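Local coordinates for fructose 1-phosphate kinase (Staphylococcus aureus, PDB 2JG5), which probably phosphorylates fructose 1-phosphate to fructose 1,6-bisphosphate with ATP, as a pfkB-family sugar kinase of the LacC subfamily, at residues I130-S134 with L158-E163; H174-P180 with G210-V216; V199-R204 with I226-S231. All blocks are in the same frame, centred on the assembly; numbering follows the deposited sequence.

Interaction 1: I130-S134 with L158-E163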
ATOM      1  N   ILE A 130     -16.895 -19.201 -12.027  1.00 29.17           N
ATOM      2  CA  ILE A 130     -15.497 -19.606 -11.858  1.00 29.02           C
ATOM      3  C   ILE A 130     -15.042 -19.206 -10.455  1.00 29.48           C
ATOM      4  O   ILE A 130     -15.057 -18.027 -10.095  1.00 29.47           O
ATOM      5  CB  ILE A 130     -14.562 -18.948 -12.908  1.00 28.72           C
ATOM      6  CG1 ILE A 130     -15.076 -19.211 -14.331  1.00 28.76           C
ATOM      7  CG2 ILE A 130     -13.107 -19.451 -12.747  1.00 27.73           C
ATOM      8  CD1 ILE A 130     -14.739 -18.127 -15.335  1.00 28.86           C
ATOM      9  N   VAL A 131     -14.645 -20.194  -9.663  1.00 29.69           N
ATOM     10  CA  VAL A 131     -14.170 -19.924  -8.320  1.00 29.85           C
ATOM     11  C   VAL A 131     -12.717 -20.338  -8.274  1.00 30.44           C
ATOM     12  O   VAL A 131     -12.377 -21.489  -8.527  1.00 30.48           O
ATOM     13  CB  VAL A 131     -15.017 -20.649  -7.228  1.00 30.12           C
ATOM     14  CG1 VAL A 131     -14.637 -20.155  -5.828  1.00 28.82           C
ATOM     15  CG2 VAL A 131     -16.493 -20.429  -7.470  1.00 28.23           C
ATOM     16  N   ALA A 132     -11.857 -19.372  -7.980  1.00 30.92           N
ATOM     17  CA  ALA A 132     -10.434 -19.596  -8.030  1.00 31.41           C
ATOM     18  C   ALA A 132      -9.760 -18.882  -6.880  1.00 32.08           C
ATOM     19  O   ALA A 132     -10.026 -17.688  -6.625  1.00 32.32           O
ATOM     20  CB  ALA A 132      -9.858 -19.127  -9.375  1.00 31.21           C
ATOM     21  N   GLY A 133      -8.892 -19.621  -6.186  1.00 32.33           N
ATOM     22  CA  GLY A 133      -8.063 -19.043  -5.145  1.00 32.63           C
ATOM     23  C   GLY A 133      -8.007 -19.803  -3.837  1.00 33.08           C
ATOM     24  O   GLY A 133      -8.766 -20.772  -3.602  1.00 32.94           O
ATOM     25  N   SER A 134      -7.084 -19.362  -2.987  1.00 33.16           N
ATOM     26  CA  SER A 134      -6.982 -19.874  -1.638  1.00 33.71           C
ATOM     27  C   SER A 134      -8.119 -19.284  -0.815  1.00 33.61           C
ATOM     28  O   SER A 134      -8.559 -18.154  -1.057  1.00 34.07           O
ATOM     29  CB  SER A 134      -5.628 -19.507  -1.025  1.00 33.82           C
ATOM     30  OG  SER A 134      -4.562 -20.138  -1.736  1.00 34.74           O
ATOM     31  N   LEU A 158     -20.209 -24.672 -12.992  1.00 33.88           N
ATOM     32  CA  LEU A 158     -19.186 -24.341 -12.011  1.00 34.07           C
ATOM     33  C   LEU A 158     -17.784 -24.742 -12.467  1.00 34.15           C
ATOM     34  O   LEU A 158     -17.530 -25.898 -12.799  1.00 34.09           O
ATOM     35  CB  LEU A 158     -19.495 -24.951 -10.644  1.00 33.71           C
ATOM     36  CG  LEU A 158     -18.419 -24.647  -9.597  1.00 33.52           C
ATOM     37  CD1 LEU A 158     -18.581 -23.237  -8.980  1.00 32.58           C
ATOM     38  CD2 LEU A 158     -18.437 -25.711  -8.537  1.00 33.15           C
ATOM     39  N   VAL A 159     -16.882 -23.762 -12.467  1.00 34.50           N
ATOM     40  CA  VAL A 159     -15.476 -23.963 -12.819  1.00 34.05           C
ATOM     41  C   VAL A 159     -14.594 -23.691 -11.603  1.00 33.97           C
ATOM     42  O   VAL A 159     -14.703 -22.644 -10.961  1.00 34.17           O
ATOM     43  CB  VAL A 159     -15.066 -23.033 -13.965  1.00 34.17           C
ATOM     44  CG1 VAL A 159     -13.604 -23.197 -14.284  1.00 33.85           C
ATOM     45  CG2 VAL A 159     -15.943 -23.282 -15.199  1.00 33.76           C
ATOM     46  N   VAL A 160     -13.725 -24.640 -11.279  1.00 33.63           N
ATOM     47  CA  VAL A 160     -12.883 -24.512 -10.105  1.00 32.95           C
ATOM     48  C   VAL A 160     -11.403 -24.637 -10.442  1.00 33.29           C
ATOM     49  O   VAL A 160     -10.978 -25.568 -11.139  1.00 32.77           O
ATOM     50  CB  VAL A 160     -13.274 -25.550  -9.019  1.00 32.89           C
ATOM     51  CG1 VAL A 160     -12.240 -25.588  -7.888  1.00 31.64           C
ATOM     52  CG2 VAL A 160     -14.658 -25.251  -8.480  1.00 31.88           C
ATOM     53  N   ASP A 161     -10.631 -23.679  -9.937  1.00 33.45           N
ATOM     54  CA  ASP A 161      -9.179 -23.742  -9.954  1.00 33.87           C
ATOM     55  C   ASP A 161      -8.678 -23.484  -8.527  1.00 34.32           C
ATOM     56  O   ASP A 161      -8.560 -22.340  -8.086  1.00 34.39           O
ATOM     57  CB  ASP A 161      -8.620 -22.738 -10.962  1.00 33.48           C
ATOM     58  CG  ASP A 161      -7.111 -22.772 -11.055  1.00 34.22           C
ATOM     59  OD1 ASP A 161      -6.489 -23.779 -10.651  1.00 34.49           O
ATOM     60  OD2 ASP A 161      -6.540 -21.774 -11.548  1.00 37.17           O
ATOM     61  N   ALA A 162      -8.407 -24.566  -7.805  1.00 34.87           N
ATOM     62  CA  ALA A 162      -8.065 -24.489  -6.383  1.00 35.99           C
ATOM     63  C   ALA A 162      -7.048 -25.564  -5.973  1.00 36.47           C
ATOM     64  O   ALA A 162      -6.664 -26.393  -6.789  1.00 36.84           O
ATOM     65  CB  ALA A 162      -9.347 -24.594  -5.527  1.00 35.71           C
ATOM     66  N   GLU A 163      -6.615 -25.535  -4.713  1.00 37.51           N
ATOM     67  CA  GLU A 163      -5.762 -26.579  -4.145  1.00 38.46           C
ATOM     68  C   GLU A 163      -6.511 -27.907  -4.194  1.00 38.63           C
ATOM     69  O   GLU A 163      -7.754 -27.922  -4.231  1.00 38.21           O
ATOM     70  CB  GLU A 163      -5.401 -26.255  -2.692  1.00 38.49           C
ATOM     71  CG  GLU A 163      -4.615 -24.956  -2.473  1.00 39.71           C
ATOM     72  CD  GLU A 163      -4.816 -24.378  -1.060  1.00 40.21           C
ATOM     73  OE1 GLU A 163      -5.343 -23.245  -0.937  1.00 41.53           O
ATOM     74  OE2 GLU A 163      -4.458 -25.062  -0.069  1.00 42.69           O
TER
HETATM   75  O   HOH W   1      -7.195 -23.132  -3.389  1.00 39.43           O

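Interaction 2: H174-P180 with G210-V216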
ATOM      1  N   HIS A 174     -20.609 -31.785  -9.681  1.00 33.48           N
ATOM      2  CA  HIS A 174     -20.409 -31.856 -11.125  1.00 33.38           C
ATOM      3  C   HIS A 174     -19.927 -30.543 -11.736  1.00 32.89           C
ATOM      4  O   HIS A 174     -20.612 -29.969 -12.590  1.00 32.69           O
ATOM      5  CB  HIS A 174     -21.686 -32.345 -11.828  1.00 33.99           C
ATOM      6  CG  HIS A 174     -22.293 -33.563 -11.204  1.00 35.09           C
ATOM      7  ND1 HIS A 174     -21.569 -34.708 -10.945  1.00 37.04           N
ATOM      8  CD2 HIS A 174     -23.559 -33.821 -10.803  1.00 36.63           C
ATOM      9  CE1 HIS A 174     -22.362 -35.617 -10.406  1.00 36.88           C
ATOM     10  NE2 HIS A 174     -23.575 -35.104 -10.310  1.00 37.16           N
ATOM     11  N   PRO A 175     -18.740 -30.061 -11.313  1.00 32.27           N
ATOM     12  CA  PRO A 175     -18.237 -28.836 -11.912  1.00 31.92           C
ATOM     13  C   PRO A 175     -17.976 -29.072 -13.396  1.00 31.93           C
ATOM     14  O   PRO A 175     -17.756 -30.208 -13.801  1.00 32.00           O
ATOM     15  CB  PRO A 175     -16.919 -28.600 -11.164  1.00 31.97           C
ATOM     16  CG  PRO A 175     -16.522 -29.943 -10.655  1.00 31.56           C
ATOM     17  CD  PRO A 175     -17.800 -30.616 -10.321  1.00 32.09           C
ATOM     18  N   LEU A 176     -18.004 -28.011 -14.195  1.00 32.10           N
ATOM     19  CA  LEU A 176     -17.799 -28.122 -15.634  1.00 32.17           C
ATOM     20  C   LEU A 176     -16.400 -28.635 -15.945  1.00 32.15           C
ATOM     21  O   LEU A 176     -16.232 -29.513 -16.773  1.00 32.71           O
ATOM     22  CB  LEU A 176     -18.037 -26.780 -16.308  1.00 32.08           C
ATOM     23  CG  LEU A 176     -17.763 -26.740 -17.806  1.00 32.55           C
ATOM     24  CD1 LEU A 176     -18.868 -27.471 -18.559  1.00 32.65           C
ATOM     25  CD2 LEU A 176     -17.629 -25.292 -18.266  1.00 33.13           C
ATOM     26  N   PHE A 177     -15.405 -28.037 -15.301  1.00 32.35           N
ATOM     27  CA  PHE A 177     -14.076 -28.624 -15.173  1.00 31.94           C
ATOM     28  C   PHE A 177     -13.370 -28.147 -13.905  1.00 31.81           C
ATOM     29  O   PHE A 177     -13.695 -27.095 -13.351  1.00 30.98           O
ATOM     30  CB  PHE A 177     -13.199 -28.389 -16.419  1.00 32.03           C
ATOM     31  CG  PHE A 177     -12.777 -26.958 -16.628  1.00 31.95           C
ATOM     32  CD1 PHE A 177     -11.570 -26.495 -16.119  1.00 32.13           C
ATOM     33  CD2 PHE A 177     -13.567 -26.089 -17.379  1.00 31.77           C
ATOM     34  CE1 PHE A 177     -11.166 -25.175 -16.329  1.00 32.94           C
ATOM     35  CE2 PHE A 177     -13.177 -24.769 -17.599  1.00 32.36           C
ATOM     36  CZ  PHE A 177     -11.967 -24.308 -17.073  1.00 32.82           C
ATOM     37  N   ILE A 178     -12.426 -28.968 -13.449  1.00 32.03           N
ATOM     38  CA  ILE A 178     -11.411 -28.572 -12.474  1.00 31.86           C
ATOM     39  C   ILE A 178     -10.023 -28.592 -13.150  1.00 31.92           C
ATOM     40  O   ILE A 178      -9.872 -29.144 -14.242  1.00 31.64           O
ATOM     41  CB  ILE A 178     -11.434 -29.477 -11.237  1.00 31.66           C
ATOM     42  CG1 ILE A 178     -11.414 -30.957 -11.664  1.00 31.56           C
ATOM     43  CG2 ILE A 178     -12.655 -29.132 -10.382  1.00 32.19           C
ATOM     44  CD1 ILE A 178     -11.086 -31.927 -10.557  1.00 32.70           C
ATOM     45  N   LYS A 179      -9.017 -27.997 -12.508  1.00 31.92           N
ATOM     46  CA  LYS A 179      -7.699 -27.872 -13.143  1.00 32.12           C
ATOM     47  C   LYS A 179      -6.494 -28.244 -12.257  1.00 32.02           C
ATOM     48  O   LYS A 179      -5.661 -27.394 -11.952  1.00 31.94           O
ATOM     49  CB  LYS A 179      -7.524 -26.464 -13.752  1.00 31.96           C
ATOM     50  CG  LYS A 179      -6.440 -26.394 -14.823  1.00 32.18           C
ATOM     51  CD  LYS A 179      -6.092 -24.982 -15.253  1.00 32.77           C
ATOM     52  CE  LYS A 179      -5.330 -24.245 -14.172  1.00 34.62           C
ATOM     53  NZ  LYS A 179      -3.981 -24.848 -13.938  1.00 35.75           N
ATOM     54  N   PRO A 180      -6.377 -29.523 -11.862  1.00 32.32           N
ATOM     55  CA  PRO A 180      -5.215 -29.857 -11.042  1.00 32.56           C
ATOM     56  C   PRO A 180      -3.926 -29.950 -11.864  1.00 32.54           C
ATOM     57  O   PRO A 180      -3.962 -29.999 -13.094  1.00 31.98           O
ATOM     58  CB  PRO A 180      -5.576 -31.230 -10.480  1.00 32.64           C
ATOM     59  CG  PRO A 180      -6.413 -31.849 -11.557  1.00 32.44           C
ATOM     60  CD  PRO A 180      -7.226 -30.703 -12.117  1.00 32.78           C
ATOM     61  N   GLY A 210     -17.325 -37.116 -10.316  1.00 33.00           N
ATOM     62  CA  GLY A 210     -18.249 -36.010 -10.536  1.00 32.78           C
ATOM     63  C   GLY A 210     -17.870 -34.910 -11.513  1.00 32.76           C
ATOM     64  O   GLY A 210     -18.757 -34.263 -12.059  1.00 32.82           O
ATOM     65  N   ALA A 211     -16.574 -34.683 -11.738  1.00 32.62           N
ATOM     66  CA  ALA A 211     -16.121 -33.660 -12.697  1.00 32.75           C
ATOM     67  C   ALA A 211     -16.689 -33.920 -14.088  1.00 33.03           C
ATOM     68  O   ALA A 211     -16.611 -35.036 -14.585  1.00 33.35           O
ATOM     69  CB  ALA A 211     -14.590 -33.603 -12.753  1.00 32.21           C
ATOM     70  N   GLN A 212     -17.277 -32.898 -14.706  1.00 33.28           N
ATOM     71  CA  GLN A 212     -17.772 -33.016 -16.075  1.00 33.45           C
ATOM     72  C   GLN A 212     -16.607 -33.180 -17.048  1.00 32.88           C
ATOM     73  O   GLN A 212     -16.716 -33.874 -18.062  1.00 32.60           O
ATOM     74  CB  GLN A 212     -18.632 -31.806 -16.455  1.00 33.59           C
ATOM     75  CG  GLN A 212     -20.051 -31.828 -15.870  1.00 34.56           C
ATOM     76  CD  GLN A 212     -20.906 -30.661 -16.360  1.00 35.05           C
ATOM     77  OE1 GLN A 212     -21.101 -30.469 -17.566  1.00 37.32           O
ATOM     78  NE2 GLN A 212     -21.414 -29.873 -15.424  1.00 35.97           N
ATOM     79  N   SER A 213     -15.488 -32.542 -16.712  1.00 32.53           N
ATOM     80  CA  SER A 213     -14.234 -32.697 -17.432  1.00 31.72           C
ATOM     81  C   SER A 213     -13.090 -32.208 -16.546  1.00 31.74           C
ATOM     82  O   SER A 213     -13.329 -31.629 -15.485  1.00 32.02           O
ATOM     83  CB  SER A 213     -14.259 -31.929 -18.751  1.00 31.83           C
ATOM     84  OG  SER A 213     -14.528 -30.558 -18.547  1.00 30.77           O
ATOM     85  N   VAL A 214     -11.854 -32.455 -16.974  1.00 31.07           N
ATOM     86  CA  VAL A 214     -10.675 -32.127 -16.178  1.00 30.91           C
ATOM     87  C   VAL A 214      -9.564 -31.681 -17.112  1.00 30.69           C
ATOM     88  O   VAL A 214      -9.280 -32.359 -18.096  1.00 30.61           O
ATOM     89  CB  VAL A 214     -10.158 -33.355 -15.358  1.00 30.72           C
ATOM     90  CG1 VAL A 214      -8.883 -33.018 -14.585  1.00 30.48           C
ATOM     91  CG2 VAL A 214     -11.222 -33.887 -14.409  1.00 30.93           C
ATOM     92  N   ILE A 215      -8.957 -30.538 -16.809  1.00 30.55           N
ATOM     93  CA  ILE A 215      -7.719 -30.125 -17.468  1.00 30.81           C
ATOM     94  C   ILE A 215      -6.569 -30.364 -16.511  1.00 30.88           C
ATOM     95  O   ILE A 215      -6.601 -29.914 -15.368  1.00 30.57           O
ATOM     96  CB  ILE A 215      -7.728 -28.643 -17.895  1.00 30.68           C
ATOM     97  CG1 ILE A 215      -8.835 -28.386 -18.912  1.00 30.60           C
ATOM     98  CG2 ILE A 215      -6.381 -28.253 -18.488  1.00 30.41           C
ATOM     99  CD1 ILE A 215      -9.098 -26.905 -19.160  1.00 31.56           C
ATOM    100  N   VAL A 216      -5.566 -31.097 -16.971  1.00 31.48           N
ATOM    101  CA  VAL A 216      -4.409 -31.377 -16.144  1.00 31.91           C
ATOM    102  C   VAL A 216      -3.216 -30.624 -16.718  1.00 32.92           C
ATOM    103  O   VAL A 216      -2.801 -30.856 -17.864  1.00 32.92           O
ATOM    104  CB  VAL A 216      -4.116 -32.883 -16.025  1.00 31.82           C
ATOM    105  CG1 VAL A 216      -2.923 -33.121 -15.113  1.00 31.51           C
ATOM    106  CG2 VAL A 216      -5.321 -33.619 -15.495  1.00 31.52           C
TER

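Interaction 3: V199-R204 with I226-S231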
ATOM      1  N   VAL A 199      -2.005 -39.881 -17.102  1.00 27.28           N
ATOM      2  CA  VAL A 199      -2.803 -38.673 -16.896  1.00 26.97           C
ATOM      3  C   VAL A 199      -4.272 -38.894 -17.287  1.00 27.16           C
ATOM      4  O   VAL A 199      -5.164 -38.506 -16.540  1.00 27.35           O
ATOM      5  CB  VAL A 199      -2.204 -37.438 -17.630  1.00 26.92           C
ATOM      6  CG1 VAL A 199      -3.073 -36.213 -17.437  1.00 26.62           C
ATOM      7  CG2 VAL A 199      -0.781 -37.153 -17.158  1.00 25.93           C
ATOM      8  N   ILE A 200      -4.515 -39.533 -18.437  1.00 27.24           N
ATOM      9  CA  ILE A 200      -5.877 -39.873 -18.866  1.00 27.30           C
ATOM     10  C   ILE A 200      -6.570 -40.736 -17.814  1.00 27.23           C
ATOM     11  O   ILE A 200      -7.717 -40.499 -17.485  1.00 27.18           O
ATOM     12  CB  ILE A 200      -5.925 -40.655 -20.222  1.00 27.37           C
ATOM     13  CG1 ILE A 200      -5.105 -39.981 -21.312  1.00 27.72           C
ATOM     14  CG2 ILE A 200      -7.364 -40.824 -20.705  1.00 27.38           C
ATOM     15  CD1 ILE A 200      -4.687 -40.943 -22.400  1.00 27.99           C
ATOM     16  N   LYS A 201      -5.865 -41.743 -17.303  1.00 27.66           N
ATOM     17  CA  LYS A 201      -6.448 -42.691 -16.357  1.00 27.45           C
ATOM     18  C   LYS A 201      -6.988 -41.984 -15.104  1.00 27.56           C
ATOM     19  O   LYS A 201      -8.197 -41.966 -14.870  1.00 27.68           O
ATOM     20  CB  LYS A 201      -5.422 -43.761 -15.986  1.00 27.56           C
ATOM     21  CG  LYS A 201      -5.966 -44.863 -15.090  1.00 28.12           C
ATOM     22  CD  LYS A 201      -4.837 -45.616 -14.416  1.00 30.21           C
ATOM     23  CE  LYS A 201      -5.362 -46.782 -13.605  1.00 30.36           C
ATOM     24  NZ  LYS A 201      -4.247 -47.411 -12.872  1.00 31.02           N
ATOM     25  N   TYR A 202      -6.086 -41.379 -14.331  1.00 27.46           N
ATOM     26  CA  TYR A 202      -6.429 -40.748 -13.053  1.00 27.17           C
ATOM     27  C   TYR A 202      -7.301 -39.504 -13.206  1.00 27.52           C
ATOM     28  O   TYR A 202      -8.053 -39.153 -12.296  1.00 27.74           O
ATOM     29  CB  TYR A 202      -5.157 -40.460 -12.239  1.00 26.83           C
ATOM     30  CG  TYR A 202      -4.382 -41.723 -11.944  1.00 26.50           C
ATOM     31  CD1 TYR A 202      -4.921 -42.705 -11.128  1.00 25.86           C
ATOM     32  CD2 TYR A 202      -3.134 -41.957 -12.514  1.00 26.34           C
ATOM     33  CE1 TYR A 202      -4.239 -43.875 -10.867  1.00 26.41           C
ATOM     34  CE2 TYR A 202      -2.436 -43.136 -12.262  1.00 25.79           C
ATOM     35  CZ  TYR A 202      -3.002 -44.090 -11.433  1.00 26.31           C
ATOM     36  OH  TYR A 202      -2.342 -45.262 -11.149  1.00 26.47           O
ATOM     37  N   GLY A 203      -7.210 -38.860 -14.364  1.00 27.67           N
ATOM     38  CA  GLY A 203      -8.071 -37.737 -14.701  1.00 28.07           C
ATOM     39  C   GLY A 203      -9.509 -38.148 -14.957  1.00 28.56           C
ATOM     40  O   GLY A 203     -10.439 -37.440 -14.560  1.00 28.96           O
ATOM     41  N   ARG A 204      -9.698 -39.285 -15.624  1.00 28.76           N
ATOM     42  CA  ARG A 204     -11.037 -39.817 -15.875  1.00 28.97           C
ATOM     43  C   ARG A 204     -11.667 -40.426 -14.622  1.00 29.04           C
ATOM     44  O   ARG A 204     -12.893 -40.523 -14.519  1.00 29.29           O
ATOM     45  CB  ARG A 204     -11.019 -40.834 -17.023  1.00 29.04           C
ATOM     46  CG  ARG A 204     -12.407 -41.123 -17.604  1.00 29.38           C
ATOM     47  CD  ARG A 204     -12.318 -41.778 -18.966  1.00 29.08           C
ATOM     48  NE  ARG A 204     -11.971 -40.814 -20.008  1.00 29.14           N
ATOM     49  CZ  ARG A 204     -11.295 -41.109 -21.114  1.00 29.43           C
ATOM     50  NH1 ARG A 204     -11.031 -40.152 -21.993  1.00 29.04           N
ATOM     51  NH2 ARG A 204     -10.861 -42.354 -21.335  1.00 28.85           N
ATOM     52  N   ILE A 226      -9.435 -34.074 -20.146  1.00 32.10           N
ATOM     53  CA  ILE A 226     -10.089 -35.381 -20.008  1.00 32.63           C
ATOM     54  C   ILE A 226     -11.610 -35.253 -19.830  1.00 33.31           C
ATOM     55  O   ILE A 226     -12.083 -34.518 -18.960  1.00 33.14           O
ATOM     56  CB  ILE A 226      -9.510 -36.245 -18.837  1.00 32.21           C
ATOM     57  CG1 ILE A 226      -7.986 -36.350 -18.896  1.00 31.90           C
ATOM     58  CG2 ILE A 226     -10.131 -37.642 -18.840  1.00 31.69           C
ATOM     59  CD1 ILE A 226      -7.252 -35.271 -18.115  1.00 29.63           C
ATOM     60  N   ASP A 227     -12.336 -36.012 -20.654  1.00 34.21           N
ATOM     61  CA  ASP A 227     -13.800 -36.076 -20.713  1.00 34.96           C
ATOM     62  C   ASP A 227     -14.230 -37.484 -20.354  1.00 35.24           C
ATOM     63  O   ASP A 227     -13.382 -38.368 -20.203  1.00 35.40           O
ATOM     64  CB  ASP A 227     -14.205 -35.886 -22.175  1.00 35.60           C
ATOM     65  CG  ASP A 227     -15.285 -34.886 -22.360  1.00 36.10           C
ATOM     66  OD1 ASP A 227     -15.637 -34.200 -21.375  1.00 39.39           O
ATOM     67  OD2 ASP A 227     -15.759 -34.776 -23.506  1.00 37.22           O
ATOM     68  N   LYS A 228     -15.541 -37.720 -20.287  1.00 35.63           N
ATOM     69  CA  LYS A 228     -16.076 -39.091 -20.220  1.00 36.24           C
ATOM     70  C   LYS A 228     -15.902 -39.788 -21.575  1.00 35.91           C
ATOM     71  O   LYS A 228     -15.768 -41.012 -21.645  1.00 36.09           O
ATOM     72  CB  LYS A 228     -17.561 -39.093 -19.813  1.00 36.45           C
ATOM     73  CG  LYS A 228     -18.134 -40.463 -19.405  1.00 37.13           C
ATOM     74  CD  LYS A 228     -19.681 -40.436 -19.348  1.00 37.31           C
ATOM     75  CE  LYS A 228     -20.313 -41.839 -19.467  1.00 38.20           C
ATOM     76  NZ  LYS A 228     -20.655 -42.494 -18.159  1.00 38.56           N
ATOM     77  N   GLU A 229     -15.883 -38.997 -22.645  1.00 35.50           N
ATOM     78  CA  GLU A 229     -15.889 -39.539 -24.000  1.00 35.43           C
ATOM     79  C   GLU A 229     -14.581 -39.349 -24.792  1.00 34.44           C
ATOM     80  O   GLU A 229     -14.372 -40.028 -25.797  1.00 34.83           O
ATOM     81  CB  GLU A 229     -17.110 -39.015 -24.785  1.00 35.49           C
ATOM     82  CG  GLU A 229     -17.243 -37.486 -24.850  1.00 36.57           C
ATOM     83  CD  GLU A 229     -18.633 -36.996 -25.295  1.00 37.57           C
ATOM     84  OE1 GLU A 229     -19.333 -37.717 -26.054  1.00 38.24           O
ATOM     85  OE2 GLU A 229     -19.017 -35.872 -24.879  1.00 40.09           O
ATOM     86  N   ILE A 230     -13.705 -38.455 -24.334  1.00 33.31           N
ATOM     87  CA  ILE A 230     -12.456 -38.144 -25.038  1.00 32.02           C
ATOM     88  C   ILE A 230     -11.354 -37.623 -24.093  1.00 31.40           C
ATOM     89  O   ILE A 230     -11.639 -37.080 -23.036  1.00 30.68           O
ATOM     90  CB  ILE A 230     -12.710 -37.108 -26.183  1.00 32.14           C
ATOM     91  CG1 ILE A 230     -11.611 -37.171 -27.249  1.00 31.87           C
ATOM     92  CG2 ILE A 230     -12.878 -35.688 -25.622  1.00 32.20           C
ATOM     93  CD1 ILE A 230     -11.909 -36.384 -28.521  1.00 31.45           C
ATOM     94  N   SER A 231     -10.095 -37.807 -24.480  1.00 30.77           N
ATOM     95  CA  SER A 231      -9.000 -37.058 -23.871  1.00 30.56           C
ATOM     96  C   SER A 231      -8.145 -36.389 -24.940  1.00 30.11           C
ATOM     97  O   SER A 231      -7.932 -36.945 -26.006  1.00 30.72           O
ATOM     98  CB  SER A 231      -8.157 -37.929 -22.941  1.00 30.38           C
ATOM     99  OG  SER A 231      -7.594 -39.014 -23.637  1.00 31.09           O
TER

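Interaction 1: I130-S134 with L158-E163
Glu163 OE1 takes two bonds, a weak one from Ser134 OG (3.3 Å) and one from a water. The same water donates to Gly133 O at 2.8 Å and accepts from Glu163 N, so that a carbonyl of one loop, an amide of the other and the carboxylate are tied together just where the two strands have ended. Glu163 sits at the N-cap position of the next helix. With CG anti to its own carbonyl carbon (chi1 -61°) and the chain extended beyond, the carboxylate reaches back to Ser134. At phi 133° Gly133 has a backbone conformation in which a CB would press on the carbonyl O of Ala132.

Behind this end the segments run as parallel beta strands, their axes 4.7 Å apart. Val131 is held through both its backbone groups: its N gives to Val159 O at 2.8 Å, and its O takes Asp161 N at 3.1 Å. The last rung, Gly133 N to Asp161 O, is weak, in keeping with the strands parting there. On one face Ile130 and Val159 run alongside each other, CG1 of the first 3.8 Å from CB of the second; Ala132 and Asp161 follow. On the other, Val131 CG2 meets Leu158 CD1 at 3.8 Å.

The strands are neighbours in the parallel sheet of the ribokinase-like alpha/beta fold, joined by a beta-alpha-beta crossover through helix 143-154. That helix packs on Val131 and Leu158, whereas helix 247-260 lies against Ile130 and Asp161, whose OD2 forms a salt bridge with Lys38; strand 2-6 flanks strand 128-132.

Interaction 2: H174-P180 with G210-V216
Ile215 and Gln212 lose the most surface to this contact, followed equally by His174 and Pro180. Ile215 sets its CD1 over one face of the Phe177 ring, 4.2 Å from the centroid and offset toward the rim, a CH-pi contact. Phe177 CG stands between its backbone N and carbonyl carbon (chi1 69°), which brings the ring alongside segment 210-216. Ile215 N donates to Ile178 O at 3.1 Å; on the side chain, CB and CG2 border Lys179 CG.

Gln212 points toward the other segment and holds it twice. Its N bonds Pro175 O at 2.9 Å, almost straight on to the carbonyl, and its extended side chain carries NE2 to His174 O, also at 2.9 Å; that oxygen lies near the Gln212 amide plane, although the donor is tilted 33° from the carbonyl plane. At this same end His174 ND1 donates to a lone pair of Gly210 O, 3.1 Å away and close to the ring plane. Between Gln212 and Ile215, Ser213 OG donates to Leu176 O at 2.7 Å.

On the far side Ile178 CG1 meets Val214 CG2, and Pro180 CD lies 3.8 Å from Val214 CG1. The contact thus joins the short, weakly bonded edge strand 177-178 of the parallel sheet, whose other neighbour is strand 157-161, to strand 214-217 of the antiparallel sheet, with helix 247-260 packed against Phe177 and Ile215.

Interaction 3: V199-R204 with I226-S231
Helix 199-204 presents one side to a tight turn that links strands 223-226 and 230-235, with Arg204 CA 6.1 Å from Ile226 CA and the turn itself closed by Asp227 N bonding Ile230 O. The CB of Ile226 is directed toward the helix. With CG1 anti to the carbonyl carbon (chi1 -51°), CG2 reaches Arg204 N at 3.6 Å and Arg204 CB at 3.8 Å, while CD1 goes on toward Val199 CG1. It passes over Gly203, where a CB would collide with that CD1, so glycine lets the isoleucine lie close on the helix backbone.

In the ribokinase-like fold of pfkB kinases a central sheet is flanked by helices; here helix 196-208 leans on the beta hairpin of the smaller antiparallel sheet, 214-217, 223-226, 230-235 and 299-303.

Arg204 bends at chi3 (-76°), turning its guanidinium over the hairpin turn. NE donates to Asp227 O at 2.8 Å, nearly head-on to the carbonyl, the oxygen lying 16° out of the guanidinium plane. NH1 comes within 3.3 Å of Ile230 O, at the edge of the group, and Lys228 O lies over one face. Arg204 NH2 makes a salt bridge with Asp304, which also takes a hydrogen bond with Ser231 OG. That hydroxyl lies 3.5 Å from Ile200 CG2, and the same methyl packs 3.6 Å above the guanidinium plane.

The three contacts lie progressively farther from the middle of the chain, their centres about 6, 13 and 21 Å from its centre. Interactions 1 and 2 are joined through strands 157-161 and 177-178 of the parallel sheet: Leu158 O meets Leu176 N at 2.6 Å, probably a hydrogen bond, and Val159 CG1 touches Phe177 CZ. Interactions 2 and 3 meet in the antiparallel sheet, where Val214 O and Ile226 N, 2.7 Å apart, are probably hydrogen-bonded; helix 196-208 also touches strand 214-217, Gly203 O against Val214 CG2. Interactions 1 and 3 stay about 12 Å apart at their nearest atoms. Interaction 1 reaches the C-terminal ends of the parallel strands, the edge that probably borders the active-site cleft, as in other pfkB-family kinases.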